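Local coordinates for 4-oxalocrotonate tautomerase family enzyme (Burkholderia sp. RPE67, PDB 6VVM), which belongs to the tautomerase superfamily and builds its chain from two tandem beta-alpha-beta units, three such chains forming the assembly, at residues A[79-82]-A[83-87]. Residues are numbered along the deposited sequence; the frame is centred on the assembly and turned at random.
Sequences ALIA and HLSET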
ATOM      1  N   ALA A  79       7.440  -5.607  19.582  1.00 23.75           N
ATOM      2  CA  ALA A  79       6.432  -6.580  19.988  1.00 28.49           C
ATOM      3  C   ALA A  79       5.404  -6.786  18.886  1.00 21.44           C
ATOM      4  O   ALA A  79       4.994  -7.922  18.615  1.00 23.53           O
ATOM      5  CB  ALA A  79       5.760  -6.140  21.290  1.00 26.33           C
ATOM      6  N   LEU A  80       4.984  -5.699  18.238  1.00 21.91           N
ATOM      7  CA  LEU A  80       4.081  -5.811  17.101  1.00 23.76           C
ATOM      8  C   LEU A  80       4.669  -6.709  16.015  1.00 22.98           C
ATOM      9  O   LEU A  80       3.991  -7.620  15.526  1.00 21.05           O
ATOM     10  CB  LEU A  80       3.749  -4.423  16.550  1.00 21.74           C
ATOM     11  CG  LEU A  80       2.662  -4.404  15.469  1.00 24.07           C
ATOM     12  CD1 LEU A  80       1.338  -5.015  15.950  1.00 23.33           C
ATOM     13  CD2 LEU A  80       2.449  -2.997  14.956  1.00 21.09           C
ATOM     14  N   ILE A  81       5.940  -6.484  15.649  1.00 20.94           N
ATOM     15  CA  ILE A  81       6.608  -7.340  14.658  1.00 21.41           C
ATOM     16  C   ILE A  81       6.584  -8.800  15.103  1.00 23.33           C
ATOM     17  O   ILE A  81       6.275  -9.703  14.318  1.00 23.20           O
ATOM     18  CB  ILE A  81       8.051  -6.858  14.414  1.00 22.21           C
ATOM     19  CG1 ILE A  81       8.057  -5.593  13.544  1.00 22.00           C
ATOM     20  CG2 ILE A  81       8.895  -7.964  13.775  1.00 27.45           C
ATOM     21  CD1 ILE A  81       9.411  -4.880  13.523  1.00 26.44           C
ATOM     22  N   ALA A  82       6.898  -9.054  16.378  1.00 22.71           N
ATOM     23  CA  ALA A  82       6.980 -10.435  16.844  1.00 21.80           C
ATOM     24  C   ALA A  82       5.609 -11.100  16.818  1.00 22.45           C
ATOM     25  O   ALA A  82       5.472 -12.242  16.368  1.00 25.31           O
ATOM     26  CB  ALA A  82       7.578 -10.471  18.251  1.00 23.42           C
ATOM     27  N   HIS A  83       4.577 -10.386  17.273  1.00 20.31           N
ATOM     28  CA  HIS A  83       3.242 -10.968  17.380  1.00 23.70           C
ATOM     29  C   HIS A  83       2.592 -11.152  16.017  1.00 20.06           C
ATOM     30  O   HIS A  83       1.952 -12.178  15.768  1.00 22.43           O
ATOM     31  CB  HIS A  83       2.353 -10.089  18.261  1.00 19.52           C
ATOM     32  CG  HIS A  83       2.527 -10.318  19.734  1.00 30.45           C
ATOM     33  ND1 HIS A  83       1.649 -11.080  20.477  1.00 32.69           N
ATOM     34  CD2 HIS A  83       3.452  -9.851  20.608  1.00 30.68           C
ATOM     35  CE1 HIS A  83       2.033 -11.081  21.744  1.00 32.55           C
ATOM     36  NE2 HIS A  83       3.121 -10.339  21.850  1.00 36.06           N
ATOM     37  N   LEU A  84       2.703 -10.161  15.130  1.00 22.53           N
ATOM     38  CA  LEU A  84       2.112 -10.317  13.805  1.00 21.48           C
ATOM     39  C   LEU A  84       2.786 -11.457  13.058  1.00 25.70           C
ATOM     40  O   LEU A  84       2.113 -12.263  12.401  1.00 25.62           O
ATOM     41  CB  LEU A  84       2.212  -9.007  13.011  1.00 22.11           C
ATOM     42  CG  LEU A  84       1.420  -7.775  13.511  1.00 19.64           C
ATOM     43  CD1 LEU A  84       1.686  -6.547  12.603  1.00 22.00           C
ATOM     44  CD2 LEU A  84      -0.070  -8.070  13.581  1.00 23.94           C
ATOM     45  N   SER A  85       4.112 -11.564  13.197  1.00 22.73           N
ATOM     46  CA  SER A  85       4.881 -12.582  12.486  1.00 20.52           C
ATOM     47  C   SER A  85       4.500 -13.974  12.977  1.00 23.10           C
ATOM     48  O   SER A  85       4.150 -14.845  12.176  1.00 23.63           O
ATOM     49  CB  SER A  85       6.382 -12.347  12.682  1.00 21.14           C
ATOM     50  OG  SER A  85       6.801 -11.105  12.140  1.00 18.48           O
ATOM     51  N   GLU A  86       4.534 -14.187  14.304  1.00 21.00           N
ATOM     52  CA  GLU A  86       4.190 -15.494  14.872  1.00 21.02           C
ATOM     53  C   GLU A  86       2.752 -15.879  14.550  1.00 23.90           C
ATOM     54  O   GLU A  86       2.481 -17.035  14.212  1.00 22.23           O
ATOM     55  CB  GLU A  86       4.408 -15.493  16.386  1.00 28.55           C
ATOM     56  CG  GLU A  86       3.779 -16.703  17.094  1.00 27.77           C
ATOM     57  CD  GLU A  86       4.440 -18.013  16.689  1.00 33.43           C
ATOM     58  OE1 GLU A  86       5.632 -17.990  16.313  1.00 34.81           O
ATOM     59  OE2 GLU A  86       3.772 -19.072  16.729  1.00 37.21           O
ATOM     60  N   THR A  87       1.822 -14.916  14.637  1.00 25.96           N
ATOM     61  CA  THR A  87       0.420 -15.184  14.308  1.00 25.55           C
ATOM     62  C   THR A  87       0.271 -15.580  12.844  1.00 26.58           C
ATOM     63  O   THR A  87      -0.402 -16.565  12.512  1.00 25.67           O
ATOM     64  CB  THR A  87      -0.445 -13.952  14.593  1.00 22.64           C
ATOM     65  OG1 THR A  87      -0.519 -13.702  16.009  1.00 28.98           O
ATOM     66  CG2 THR A  87      -1.853 -14.174  14.051  1.00 23.82           C
TER
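Two successive turns in the middle of helix 74-92, the crossover helix between parallel strands 63-69 and 100-106 in a beta-alpha-beta unit, link Ala-79 through Ala-82 to His-83 through Glu-86 by four successive i to i+4 backbone bonds. Leu-84 N gives the straightest of them, 2.9 Å to Leu-80 O at 170°. Ile-81 O is gripped twice: Ser-85 N approaches at 3.1 Å from one face of the carbonyl plane, and Ser-85 OG at 2.6 Å from the other. With its hydroxyl opposite the carbonyl carbon (chi1 -63°), Ser-85 turns OG back to Ile-81 O; serine suits this buried place, beside Val-101 of its own chain and Gly-54 of a second subunit, because its short side chain hands its proton to the preceding turn. On the sheet-facing side, Leu-80 and Leu-84 cross at an angle, Leu-80 CD1 lying 3.7 Å from Leu-84 CG; both side chains also pack on strand 63-69, Leu-80 on Leu-68 and Leu-84 on Ile-64 and Ala-66. His-83, partly exposed, brings the edge of its ring to Ala-79 O, with CD2 3.2 Å away, while small Ala-79 and Ala-82 suit partly exposed positions. The helix thus sets an apolar face against the sheet, and the hydroxyl proton of buried Ser-85 is taken by Ile-81 O within the helix itself.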